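Local coordinates for metal-independent carbonic anhydrase (Nostoc sp. PCC 7120 = FACHB-418, PDB 7C5W), which catalyses the hydration of carbon dioxide to bicarbonate without a metal cofactor, working as a homotetramer built as a dimer of dimers, at residues 155-160 with 165-170; 78-83 with 95-100; 44-47 with 53-56; 31-36 with 119-124. All blocks are in the same frame, centred on the assembly; numbering follows the deposited sequence.

Interaction 1: residues 155-160 with 165-170; sequences WQFLKD and LRIITH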
loop_
_atom_site.group_PDB
_atom_site.type_symbol
_atom_site.label_atom_id
_atom_site.label_comp_id
_atom_site.label_asym_id
_atom_site.label_seq_id
_atom_site.Cartn_x
_atom_site.Cartn_y
_atom_site.Cartn_z
ATOM N N TRP A 155 -16.457 6.913 -2.480
ATOM C CA TRP A 155 -16.235 5.468 -2.178
ATOM C C TRP A 155 -14.739 5.206 -1.965
ATOM O O TRP A 155 -13.917 5.855 -2.645
ATOM C CB TRP A 155 -16.714 4.581 -3.323
ATOM C CG TRP A 155 -18.162 4.217 -3.302
ATOM C CD1 TRP A 155 -18.862 3.652 -2.279
ATOM C CD2 TRP A 155 -19.071 4.320 -4.407
ATOM N NE1 TRP A 155 -20.152 3.420 -2.668
ATOM C CE2 TRP A 155 -20.311 3.819 -3.964
ATOM C CE3 TRP A 155 -18.956 4.783 -5.723
ATOM C CZ2 TRP A 155 -21.435 3.787 -4.788
ATOM C CZ3 TRP A 155 -20.066 4.742 -6.538
ATOM C CH2 TRP A 155 -21.286 4.251 -6.074
ATOM N N GLN A 156 -14.396 4.252 -1.103
ATOM C CA GLN A 156 -13.035 3.653 -1.081
ATOM C C GLN A 156 -13.180 2.136 -1.193
ATOM O O GLN A 156 -13.912 1.565 -0.394
ATOM C CB GLN A 156 -12.263 4.045 0.177
ATOM C CG GLN A 156 -10.792 3.649 0.128
ATOM C CD GLN A 156 -10.050 4.014 1.392
ATOM O OE1 GLN A 156 -8.850 3.791 1.522
ATOM N NE2 GLN A 156 -10.758 4.573 2.351
ATOM N N PHE A 157 -12.536 1.536 -2.189
ATOM C CA PHE A 157 -12.532 0.078 -2.431
ATOM C C PHE A 157 -11.206 -0.511 -1.954
ATOM O O PHE A 157 -10.144 0.059 -2.265
ATOM C CB PHE A 157 -12.766 -0.204 -3.912
ATOM C CG PHE A 157 -14.101 0.295 -4.403
ATOM C CD1 PHE A 157 -15.252 -0.459 -4.218
ATOM C CD2 PHE A 157 -14.209 1.537 -5.012
ATOM C CE1 PHE A 157 -16.481 0.011 -4.657
ATOM C CE2 PHE A 157 -15.437 1.999 -5.457
ATOM C CZ PHE A 157 -16.569 1.239 -5.274
ATOM N N LEU A 158 -11.285 -1.603 -1.196
ATOM C CA LEU A 158 -10.126 -2.466 -0.850
ATOM C C LEU A 158 -10.248 -3.798 -1.609
ATOM O O LEU A 158 -11.345 -4.387 -1.621
ATOM C CB LEU A 158 -10.108 -2.671 0.665
ATOM C CG LEU A 158 -9.030 -3.610 1.198
ATOM C CD1 LEU A 158 -7.652 -3.039 0.955
ATOM C CD2 LEU A 158 -9.224 -3.859 2.685
ATOM N N LYS A 159 -9.169 -4.228 -2.259
ATOM C CA LYS A 159 -9.080 -5.536 -2.962
ATOM C C LYS A 159 -8.677 -6.589 -1.926
ATOM O O LYS A 159 -7.533 -6.510 -1.416
ATOM C CB LYS A 159 -8.076 -5.433 -4.112
ATOM C CG LYS A 159 -7.950 -6.666 -4.994
ATOM C CD LYS A 159 -7.193 -6.353 -6.258
ATOM C CE LYS A 159 -7.478 -7.300 -7.399
ATOM N NZ LYS A 159 -7.139 -6.694 -8.708
ATOM N N ASP A 160 -9.602 -7.488 -1.573
ATOM C CA ASP A 160 -9.402 -8.502 -0.502
ATOM C C ASP A 160 -8.447 -9.594 -1.004
ATOM O O ASP A 160 -8.067 -9.558 -2.200
ATOM C CB ASP A 160 -10.727 -9.099 -0.017
ATOM C CG ASP A 160 -11.540 -9.806 -1.088
ATOM O OD1 ASP A 160 -10.946 -10.231 -2.115
ATOM O OD2 ASP A 160 -12.770 -9.910 -0.895
ATOM N N LEU A 165 -13.171 -6.314 -4.945
ATOM C CA LEU A 165 -13.220 -4.936 -4.388
ATOM C C LEU A 165 -14.346 -4.833 -3.352
ATOM O O LEU A 165 -15.506 -5.110 -3.704
ATOM C CB LEU A 165 -13.437 -3.956 -5.544
ATOM C CG LEU A 165 -12.164 -3.446 -6.201
ATOM C CD1 LEU A 165 -11.418 -4.589 -6.883
ATOM C CD2 LEU A 165 -12.484 -2.338 -7.188
ATOM N N ARG A 166 -14.009 -4.421 -2.133
ATOM C CA ARG A 166 -14.962 -4.233 -1.013
ATOM C C ARG A 166 -14.950 -2.766 -0.588
ATOM O O ARG A 166 -13.839 -2.194 -0.429
ATOM C CB ARG A 166 -14.585 -5.131 0.165
ATOM C CG ARG A 166 -14.081 -6.502 -0.258
ATOM C CD ARG A 166 -15.200 -7.414 -0.711
ATOM N NE ARG A 166 -15.962 -7.871 0.440
ATOM C CZ ARG A 166 -15.637 -8.911 1.195
ATOM N NH1 ARG A 166 -14.556 -9.619 0.912
ATOM N NH2 ARG A 166 -16.385 -9.233 2.234
ATOM N N ILE A 167 -16.141 -2.192 -0.393
ATOM C CA ILE A 167 -16.340 -0.822 0.154
ATOM C C ILE A 167 -15.971 -0.823 1.642
ATOM O O ILE A 167 -16.610 -1.550 2.430
ATOM C CB ILE A 167 -17.786 -0.351 -0.082
ATOM C CG1 ILE A 167 -18.103 -0.245 -1.578
ATOM C CG2 ILE A 167 -18.059 0.944 0.656
ATOM C CD1 ILE A 167 -19.584 -0.289 -1.891
ATOM N N ILE A 168 -14.968 -0.021 1.997
ATOM C CA ILE A 168 -14.532 0.232 3.400
ATOM C C ILE A 168 -14.839 1.688 3.758
ATOM O O ILE A 168 -14.785 2.024 4.961
ATOM C CB ILE A 168 -13.036 -0.098 3.555
ATOM C CG1 ILE A 168 -12.167 0.740 2.609
ATOM C CG2 ILE A 168 -12.817 -1.591 3.364
ATOM C CD1 ILE A 168 -10.681 0.696 2.917
ATOM N N THR A 169 -15.154 2.517 2.758
ATOM C CA THR A 169 -15.528 3.944 2.938
ATOM C C THR A 169 -16.639 4.310 1.946
ATOM O O THR A 169 -16.485 4.016 0.757
ATOM C CB THR A 169 -14.332 4.890 2.773
ATOM O OG1 THR A 169 -13.236 4.460 3.582
ATOM C CG2 THR A 169 -14.683 6.312 3.151
ATOM N N HIS A 170 -17.690 4.963 2.440
ATOM C CA HIS A 170 -18.898 5.370 1.686
ATOM C C HIS A 170 -19.485 6.619 2.346
ATOM O O HIS A 170 -20.193 6.487 3.346
ATOM C CB HIS A 170 -19.898 4.211 1.653
ATOM C CG HIS A 170 -21.017 4.398 0.687
ATOM N ND1 HIS A 170 -21.335 5.633 0.158
ATOM C CD2 HIS A 170 -21.904 3.521 0.171
ATOM C CE1 HIS A 170 -22.366 5.511 -0.648
ATOM N NE2 HIS A 170 -22.741 4.229 -0.653
#
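D160 OD2 and R166 NH1 meet at 2.6 Å in a salt bridge that uses the anti lone pair of the carboxylate oxygen. The contact lies in the guanidinium plane, yet the two flat groups stand 80° apart. R166 bends at chi2 and chi3, which brings its guanidinium alongside the turn, and its NE goes to Y67 O. D160 OD1 takes the backbone N of H162 and K164.

Behind this turn, strands 148-159 and 165-173 pair antiparallel; L158 N binds R166 O and R166 N binds L158 O, each at 2.7 Å. At Q156 the register slips by one in a classic beta bulge, where I168 and T169 both face one residue: Q156 N binds T169 O, and I168 N binds Q156 O. The extended Q156 side chain reaches T169 OG1 with NE2 only weakly; its stronger partner is T134 of the second subunit.

On the opposite face, F157 CE1 touches I167 CG1 at 3.5 Å. The W155 edge points into the H170 face, NE1 3.3 Å above the ring centre, an edge-to-face pair with planes at 56°. H170 lies near the bicarbonate-binding T79 and Y97. The hairpin thus divides its chemistry: a salt bridge and the D160 OD1 bonds sit at the turn, aromatic and aliphatic groups fill one face, and the bulge face meets the second subunit with the Q156 amide and with L158 and I168, packed on its F127.

Interaction 2: residues 78-83 with 95-100; sequences PTLAIS and LAYFVG
The type I beta turn from P78 to A81 faces Y97 in the last turn of helix 91-99, and together they bring the two bicarbonate-binding residues, T79 and Y97, into one pocket. Turn and helix keep their backbones apart, the nearest CA atoms, those of A81 and Y97, lying 7.2 Å apart, and the tyrosine side chain spans the gap. Beyond it the helix ends at V99, and G100 leaves helical geometry with positive phi.

Y97 stretches toward the turn because its CG is anti to the backbone N (chi1 172°). P78 sets its CB over one face of the phenol in a CH-pi contact, 3.3 Å from the Y97 ring centroid and 12° off the normal. The backbone of L80 comes instead at the ring edge, and F98 CE1 also lies at an edge of the Y97 ring. These contacts, with F111 meeting the phenol on nearly parallel planes, limit how far the ring can turn about chi2; the place of the hydroxyl follows from chi1 and the helix position.

T79 packs beside that hydroxyl with CB at 3.7 Å from Y97 OH, while its own OG1 is hydrogen-bonded to S172 OG. The second subunit adds Y176 against L80. The hydroxyl accepts only a weak bond across the contact, L80 N to Y97 OH, 3.3 Å with an N-H...O angle of 160°.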
loop_
_atom_site.group_PDB
_atom_site.type_symbol
_atom_site.label_atom_id
_atom_site.label_comp_id
_atom_site.label_asym_id
_atom_site.label_seq_id
_atom_site.Cartn_x
_atom_site.Cartn_y
_atom_site.Cartn_z
ATOM N N PRO A 78 -24.329 7.433 5.219
ATOM C CA PRO A 78 -25.360 7.406 4.177
ATOM C C PRO A 78 -25.986 8.786 3.906
ATOM O O PRO A 78 -25.955 9.637 4.781
ATOM C CB PRO A 78 -26.411 6.432 4.729
ATOM C CG PRO A 78 -25.691 5.670 5.822
ATOM C CD PRO A 78 -24.724 6.674 6.409
ATOM N N THR A 79 -26.515 8.987 2.696
ATOM C CA THR A 79 -27.140 10.265 2.250
ATOM C C THR A 79 -28.152 10.747 3.301
ATOM O O THR A 79 -27.967 11.877 3.803
ATOM C CB THR A 79 -27.835 10.128 0.890
ATOM O OG1 THR A 79 -27.017 9.364 0.003
ATOM C CG2 THR A 79 -28.139 11.470 0.266
ATOM N N LEU A 80 -29.157 9.918 3.629
ATOM C CA LEU A 80 -30.380 10.339 4.373
ATOM C C LEU A 80 -30.393 9.755 5.791
ATOM O O LEU A 80 -31.498 9.493 6.285
ATOM C CB LEU A 80 -31.625 9.880 3.603
ATOM C CG LEU A 80 -31.816 10.491 2.217
ATOM C CD1 LEU A 80 -33.196 10.175 1.664
ATOM C CD2 LEU A 80 -31.594 11.989 2.258
ATOM N N ALA A 81 -29.226 9.584 6.421
ATOM C CA ALA A 81 -29.070 9.073 7.805
ATOM C C ALA A 81 -29.211 10.230 8.802
ATOM O O ALA A 81 -28.529 11.241 8.593
ATOM C CB ALA A 81 -27.728 8.393 7.938
ATOM N N ILE A 82 -30.041 10.076 9.848
ATOM C CA ILE A 82 -30.437 11.172 10.797
ATOM C C ILE A 82 -29.423 11.286 11.952
ATOM O O ILE A 82 -28.902 10.249 12.410
ATOM C CB ILE A 82 -31.879 10.968 11.309
ATOM N N SER A 83 -29.247 12.511 12.465
ATOM C CA SER A 83 -28.030 13.049 13.143
ATOM C C SER A 83 -27.633 12.283 14.408
ATOM O O SER A 83 -26.515 12.459 14.885
ATOM C CB SER A 83 -28.199 14.521 13.449
ATOM N N LEU A 95 -27.714 -2.436 6.555
ATOM C CA LEU A 95 -28.984 -3.124 6.210
ATOM C C LEU A 95 -30.172 -2.214 6.554
ATOM O O LEU A 95 -31.005 -1.923 5.658
ATOM C CB LEU A 95 -29.054 -4.432 7.001
ATOM C CG LEU A 95 -30.212 -5.351 6.628
ATOM C CD1 LEU A 95 -30.168 -5.690 5.145
ATOM C CD2 LEU A 95 -30.186 -6.613 7.478
ATOM N N ALA A 96 -30.234 -1.774 7.809
ATOM C CA ALA A 96 -31.309 -0.914 8.339
ATOM C C ALA A 96 -31.472 0.296 7.410
ATOM O O ALA A 96 -32.609 0.619 7.035
ATOM C CB ALA A 96 -30.977 -0.507 9.749
ATOM N N TYR A 97 -30.377 0.953 7.034
ATOM C CA TYR A 97 -30.447 2.179 6.203
ATOM C C TYR A 97 -31.194 1.866 4.904
ATOM O O TYR A 97 -32.017 2.691 4.467
ATOM C CB TYR A 97 -29.064 2.753 5.896
ATOM C CG TYR A 97 -29.120 3.871 4.890
ATOM C CD1 TYR A 97 -29.585 5.124 5.249
ATOM C CD2 TYR A 97 -28.782 3.662 3.562
ATOM C CE1 TYR A 97 -29.684 6.150 4.324
ATOM C CE2 TYR A 97 -28.864 4.680 2.625
ATOM C CZ TYR A 97 -29.314 5.931 3.008
ATOM O OH TYR A 97 -29.394 6.947 2.102
ATOM N N PHE A 98 -30.905 0.714 4.300
ATOM C CA PHE A 98 -31.359 0.365 2.928
ATOM C C PHE A 98 -32.810 -0.130 2.938
ATOM O O PHE A 98 -33.560 0.266 2.018
ATOM C CB PHE A 98 -30.394 -0.631 2.281
ATOM C CG PHE A 98 -29.143 0.026 1.753
ATOM C CD1 PHE A 98 -29.223 1.022 0.793
ATOM C CD2 PHE A 98 -27.896 -0.319 2.246
ATOM C CE1 PHE A 98 -28.082 1.644 0.324
ATOM C CE2 PHE A 98 -26.755 0.308 1.776
ATOM C CZ PHE A 98 -26.850 1.284 0.814
ATOM N N VAL A 99 -33.190 -0.930 3.939
ATOM C CA VAL A 99 -34.463 -1.713 3.941
ATOM C C VAL A 99 -35.282 -1.458 5.217
ATOM O O VAL A 99 -36.378 -2.007 5.305
ATOM C CB VAL A 99 -34.173 -3.216 3.770
ATOM C CG1 VAL A 99 -33.459 -3.518 2.467
ATOM C CG2 VAL A 99 -33.397 -3.779 4.945
ATOM N N GLY A 100 -34.778 -0.677 6.174
ATOM C CA GLY A 100 -35.452 -0.420 7.467
ATOM C C GLY A 100 -35.668 -1.696 8.269
ATOM O O GLY A 100 -34.773 -2.568 8.257
#

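Interaction 3: residues 44-47 with 53-56; sequences STTY and ASAK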
loop_
_atom_site.group_PDB
_atom_site.type_symbol
_atom_site.label_atom_id
_atom_site.label_comp_id
_atom_site.label_asym_id
_atom_site.label_seq_id
_atom_site.Cartn_x
_atom_site.Cartn_y
_atom_site.Cartn_z
ATOM N N SER A 44 -34.314 -2.727 -5.009
ATOM C CA SER A 44 -35.467 -1.808 -5.171
ATOM C C SER A 44 -36.574 -2.524 -5.949
ATOM O O SER A 44 -37.718 -2.521 -5.463
ATOM C CB SER A 44 -35.038 -0.530 -5.837
ATOM O OG SER A 44 -35.819 0.565 -5.390
ATOM N N THR A 45 -36.249 -3.133 -7.094
ATOM C CA THR A 45 -37.225 -3.861 -7.952
ATOM C C THR A 45 -37.759 -5.066 -7.167
ATOM O O THR A 45 -38.988 -5.263 -7.184
ATOM C CB THR A 45 -36.651 -4.278 -9.318
ATOM O OG1 THR A 45 -35.809 -5.419 -9.151
ATOM C CG2 THR A 45 -35.886 -3.170 -10.006
ATOM N N THR A 46 -36.883 -5.809 -6.484
ATOM C CA THR A 46 -37.237 -7.040 -5.722
ATOM C C THR A 46 -38.273 -6.715 -4.629
ATOM O O THR A 46 -39.054 -7.615 -4.283
ATOM C CB THR A 46 -35.991 -7.722 -5.144
ATOM O OG1 THR A 46 -35.331 -8.386 -6.220
ATOM C CG2 THR A 46 -36.299 -8.733 -4.060
ATOM N N TYR A 47 -38.284 -5.491 -4.095
ATOM C CA TYR A 47 -39.288 -5.046 -3.091
ATOM C C TYR A 47 -40.602 -4.676 -3.799
ATOM O O TYR A 47 -41.666 -5.181 -3.395
ATOM C CB TYR A 47 -38.775 -3.876 -2.249
ATOM C CG TYR A 47 -39.820 -3.280 -1.333
ATOM C CD1 TYR A 47 -40.227 -3.944 -0.191
ATOM C CD2 TYR A 47 -40.403 -2.052 -1.609
ATOM C CE1 TYR A 47 -41.184 -3.408 0.657
ATOM C CE2 TYR A 47 -41.360 -1.500 -0.774
ATOM C CZ TYR A 47 -41.760 -2.183 0.365
ATOM O OH TYR A 47 -42.712 -1.650 1.191
ATOM N N ALA A 53 -39.550 -8.953 2.722
ATOM C CA ALA A 53 -38.730 -10.110 3.146
ATOM C C ALA A 53 -37.674 -10.415 2.079
ATOM O O ALA A 53 -36.508 -10.661 2.449
ATOM C CB ALA A 53 -39.618 -11.304 3.406
ATOM N N SER A 54 -38.082 -10.432 0.808
ATOM C CA SER A 54 -37.229 -10.800 -0.350
ATOM C C SER A 54 -36.130 -9.751 -0.522
ATOM O O SER A 54 -34.954 -10.148 -0.672
ATOM C CB SER A 54 -38.039 -10.942 -1.612
ATOM O OG SER A 54 -37.935 -12.257 -2.138
ATOM N N ALA A 55 -36.518 -8.470 -0.495
ATOM C CA ALA A 55 -35.612 -7.301 -0.540
ATOM C C ALA A 55 -34.565 -7.390 0.582
ATOM O O ALA A 55 -33.377 -7.169 0.269
ATOM C CB ALA A 55 -36.405 -6.026 -0.456
ATOM N N LYS A 56 -34.986 -7.706 1.816
ATOM C CA LYS A 56 -34.103 -7.791 3.015
ATOM C C LYS A 56 -33.037 -8.867 2.763
ATOM O O LYS A 56 -31.847 -8.570 2.944
ATOM C CB LYS A 56 -34.896 -8.076 4.299
#
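T46 and A55 lie where two consecutive helices, 26-50 and 52-66, come together just beside the tight connection between them, forming a helical hairpin. The T46 methyl meets S54 CB and the S54-A55 peptide, and Y47 CB meets A55 CB.

The T46 methyl reaches the second helix because CG2 sits anti to the backbone N, and from there it presses on the backbone between S54 and A55, 3.6 Å from A55 N and 3.7 Å from S54 C. S54 CB meets the same T46 CG2 at 3.7 Å, so the methyl rests on one side chain and the peptide that follows it. OG1 of T46 stays beside its own backbone N and is hydrogen-bonded to A42 O, one turn back in its own helix. The hydroxyl is thereby satisfied locally and the methyl is left to make the interhelical contact.

Y47 meets A55 through the root of its side chain. Y47 CB faces A55 CB at 3.7 Å, while CG, anti to the backbone N (chi1 173°), carries the phenol onward, with the alanine methyl lying obliquely to the ring. The backbones close to 5.0 Å between the CA atoms of Y47 and A55. On another side of the first helix, S44 OG is hydrogen-bonded to W116 N and A112 O, which ties it to the start of strand 116-128 and the chain just before it.

Chemically this is van der Waals packing; the close approach rests on A55, which has nothing beyond CB, against the CB of Y47, and the polar groups of T46 and S44 are served elsewhere.

Interaction 4: residues 31-36 with 119-124; sequences AAQKAW and VEIKNA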
loop_
_atom_site.group_PDB
_atom_site.type_symbol
_atom_site.label_atom_id
_atom_site.label_comp_id
_atom_site.label_asym_id
_atom_site.label_seq_id
_atom_site.Cartn_x
_atom_site.Cartn_y
_atom_site.Cartn_z
ATOM N N ALA A 31 -16.121 -0.940 -12.636
ATOM C CA ALA A 31 -16.943 -2.162 -12.497
ATOM C C ALA A 31 -17.603 -2.192 -11.110
ATOM O O ALA A 31 -18.832 -2.348 -11.063
ATOM C CB ALA A 31 -16.104 -3.394 -12.742
ATOM N N ALA A 32 -16.828 -2.029 -10.031
ATOM C CA ALA A 32 -17.330 -2.048 -8.637
ATOM C C ALA A 32 -18.351 -0.917 -8.415
ATOM O O ALA A 32 -19.360 -1.174 -7.744
ATOM C CB ALA A 32 -16.181 -1.980 -7.663
ATOM N N GLN A 33 -18.113 0.282 -8.959
ATOM C CA GLN A 33 -19.086 1.407 -8.919
ATOM C C GLN A 33 -20.411 0.927 -9.526
ATOM O O GLN A 33 -21.450 1.098 -8.866
ATOM C CB GLN A 33 -18.578 2.645 -9.667
ATOM C CG GLN A 33 -17.441 3.393 -8.975
ATOM C CD GLN A 33 -17.193 4.734 -9.624
ATOM O OE1 GLN A 33 -17.064 4.839 -10.846
ATOM N NE2 GLN A 33 -17.175 5.788 -8.822
ATOM N N LYS A 34 -20.372 0.349 -10.735
ATOM C CA LYS A 34 -21.574 -0.088 -11.510
ATOM C C LYS A 34 -22.300 -1.211 -10.756
ATOM O O LYS A 34 -23.543 -1.210 -10.751
ATOM C CB LYS A 34 -21.201 -0.535 -12.929
ATOM N N ALA A 35 -21.555 -2.107 -10.112
ATOM C CA ALA A 35 -22.087 -3.269 -9.359
ATOM C C ALA A 35 -22.891 -2.782 -8.149
ATOM O O ALA A 35 -23.872 -3.452 -7.790
ATOM C CB ALA A 35 -20.970 -4.199 -8.941
ATOM N N TRP A 36 -22.492 -1.666 -7.537
ATOM C CA TRP A 36 -23.226 -1.082 -6.386
ATOM C C TRP A 36 -24.570 -0.528 -6.876
ATOM O O TRP A 36 -25.606 -0.797 -6.222
ATOM C CB TRP A 36 -22.408 0.008 -5.700
ATOM C CG TRP A 36 -23.122 0.602 -4.530
ATOM C CD1 TRP A 36 -23.013 0.200 -3.234
ATOM C CD2 TRP A 36 -24.059 1.696 -4.533
ATOM N NE1 TRP A 36 -23.801 0.976 -2.432
ATOM C CE2 TRP A 36 -24.453 1.904 -3.196
ATOM C CE3 TRP A 36 -24.597 2.527 -5.522
ATOM C CZ2 TRP A 36 -25.367 2.889 -2.828
ATOM C CZ3 TRP A 36 -25.491 3.508 -5.160
ATOM C CH2 TRP A 36 -25.864 3.691 -3.827
ATOM N N VAL A 119 -29.182 4.004 -12.121
ATOM C CA VAL A 119 -28.047 4.655 -11.407
ATOM C C VAL A 119 -27.025 5.075 -12.465
ATOM O O VAL A 119 -26.652 4.238 -13.293
ATOM C CB VAL A 119 -27.422 3.720 -10.349
ATOM C CG1 VAL A 119 -26.334 4.414 -9.538
ATOM C CG2 VAL A 119 -28.474 3.134 -9.418
ATOM N N GLU A 120 -26.620 6.342 -12.438
ATOM C CA GLU A 120 -25.594 6.936 -13.334
ATOM C C GLU A 120 -24.409 7.405 -12.475
ATOM O O GLU A 120 -24.646 8.149 -11.503
ATOM C CB GLU A 120 -26.243 8.082 -14.115
ATOM C CG GLU A 120 -25.459 8.512 -15.344
ATOM C CD GLU A 120 -26.074 9.688 -16.086
ATOM O OE1 GLU A 120 -27.298 9.894 -15.936
ATOM O OE2 GLU A 120 -25.329 10.402 -16.798
ATOM N N ILE A 121 -23.186 6.978 -12.803
ATOM C CA ILE A 121 -21.941 7.392 -12.089
ATOM C C ILE A 121 -21.257 8.506 -12.880
ATOM O O ILE A 121 -20.950 8.271 -14.057
ATOM C CB ILE A 121 -20.982 6.208 -11.895
ATOM C CG1 ILE A 121 -21.716 4.928 -11.482
ATOM C CG2 ILE A 121 -19.884 6.588 -10.913
ATOM C CD1 ILE A 121 -22.366 5.007 -10.126
ATOM N N LYS A 122 -21.006 9.651 -12.240
ATOM C CA LYS A 122 -20.298 10.815 -12.837
ATOM C C LYS A 122 -19.090 11.163 -11.968
ATOM O O LYS A 122 -19.203 12.038 -11.083
ATOM C CB LYS A 122 -21.236 12.014 -12.993
ATOM C CG LYS A 122 -22.273 11.851 -14.095
ATOM C CD LYS A 122 -22.641 13.144 -14.781
ATOM C CE LYS A 122 -23.474 12.914 -16.024
ATOM N NZ LYS A 122 -23.476 14.101 -16.910
ATOM N N ASN A 123 -17.965 10.508 -12.238
ATOM C CA ASN A 123 -16.704 10.666 -11.474
ATOM C C ASN A 123 -16.106 12.039 -11.777
ATOM O O ASN A 123 -16.092 12.450 -12.952
ATOM C CB ASN A 123 -15.756 9.508 -11.772
ATOM C CG ASN A 123 -16.287 8.205 -11.216
ATOM O OD1 ASN A 123 -16.941 8.204 -10.175
ATOM N ND2 ASN A 123 -16.021 7.097 -11.895
ATOM N N ALA A 124 -15.655 12.730 -10.735
ATOM C CA ALA A 124 -14.863 13.971 -10.842
ATOM C C ALA A 124 -13.376 13.605 -10.787
ATOM O O ALA A 124 -12.581 14.297 -11.438
ATOM C CB ALA A 124 -15.253 14.924 -9.737
#
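Q33 and N123 join their side-chain amides in a reciprocal pair: N123 ND2 donates to Q33 OE1 at 2.7 Å, and Q33 NE2 donates to N123 OD1 at 2.8 Å. Both bonds are nearly straight, with N-H...O angles of 172° and 169°, and each donor has its acceptor almost in its own amide plane. The first bond lands on an in-plane lone pair of OE1; the second approaches OD1 somewhat tilted from the carbonyl plane. With the two amides only 26° apart, the pair closes a nearly flat ring of hydrogen bonds, and the rotation of each amide is fixed by the other. Q33 NE2 has a further, weak bond to T135 OG1.

The glutamine gets there by running out extended beyond CG from helix 26-50, while N123 comes from the opposite direction off strand 116-128. Beside the pair, I121 offers its CG2, the branch anti to the backbone N. That methyl lies against the Q33 amide group, 3.3 Å from Q33 OE1 and close to CD and NE2 alike.

Further out, W155 touches Q33, and L30 of the same helix touches N123. T17 of the fourth subunit also packs on N123, so the amide pair lies close to a subunit boundary. W36, on the next turn of the helix, sets its ring against W155 and H170 and bonds Y67 OH through NE1.

The contact is an alpha-beta packing in which the long N-terminal helix lies across a curved sheet and reaches strand 116-128, its edge within this chain, consistent with an NTF2-like cone.

Overall arrangement
Interactions 1 and 4 both rest on the main sheet and touch directly, through aromatic rings and through F157 against A32. Interaction 1 is a buried strand pairing rich in backbone bonds; interaction 4, partly buried, depends on paired amides. Interaction 3 uses the same helix as interaction 4 farther along, but is apolar helix packing, partly buried and away from the bicarbonate site. Interaction 2, buried, holds that site through a ring face and a weak bond; it touches interaction 3 through L95 and V99 and interaction 4 through F98 and W36. Interactions 1, 2 and 4 all reach the second subunit, and interaction 3 touches no other chain of the assembly.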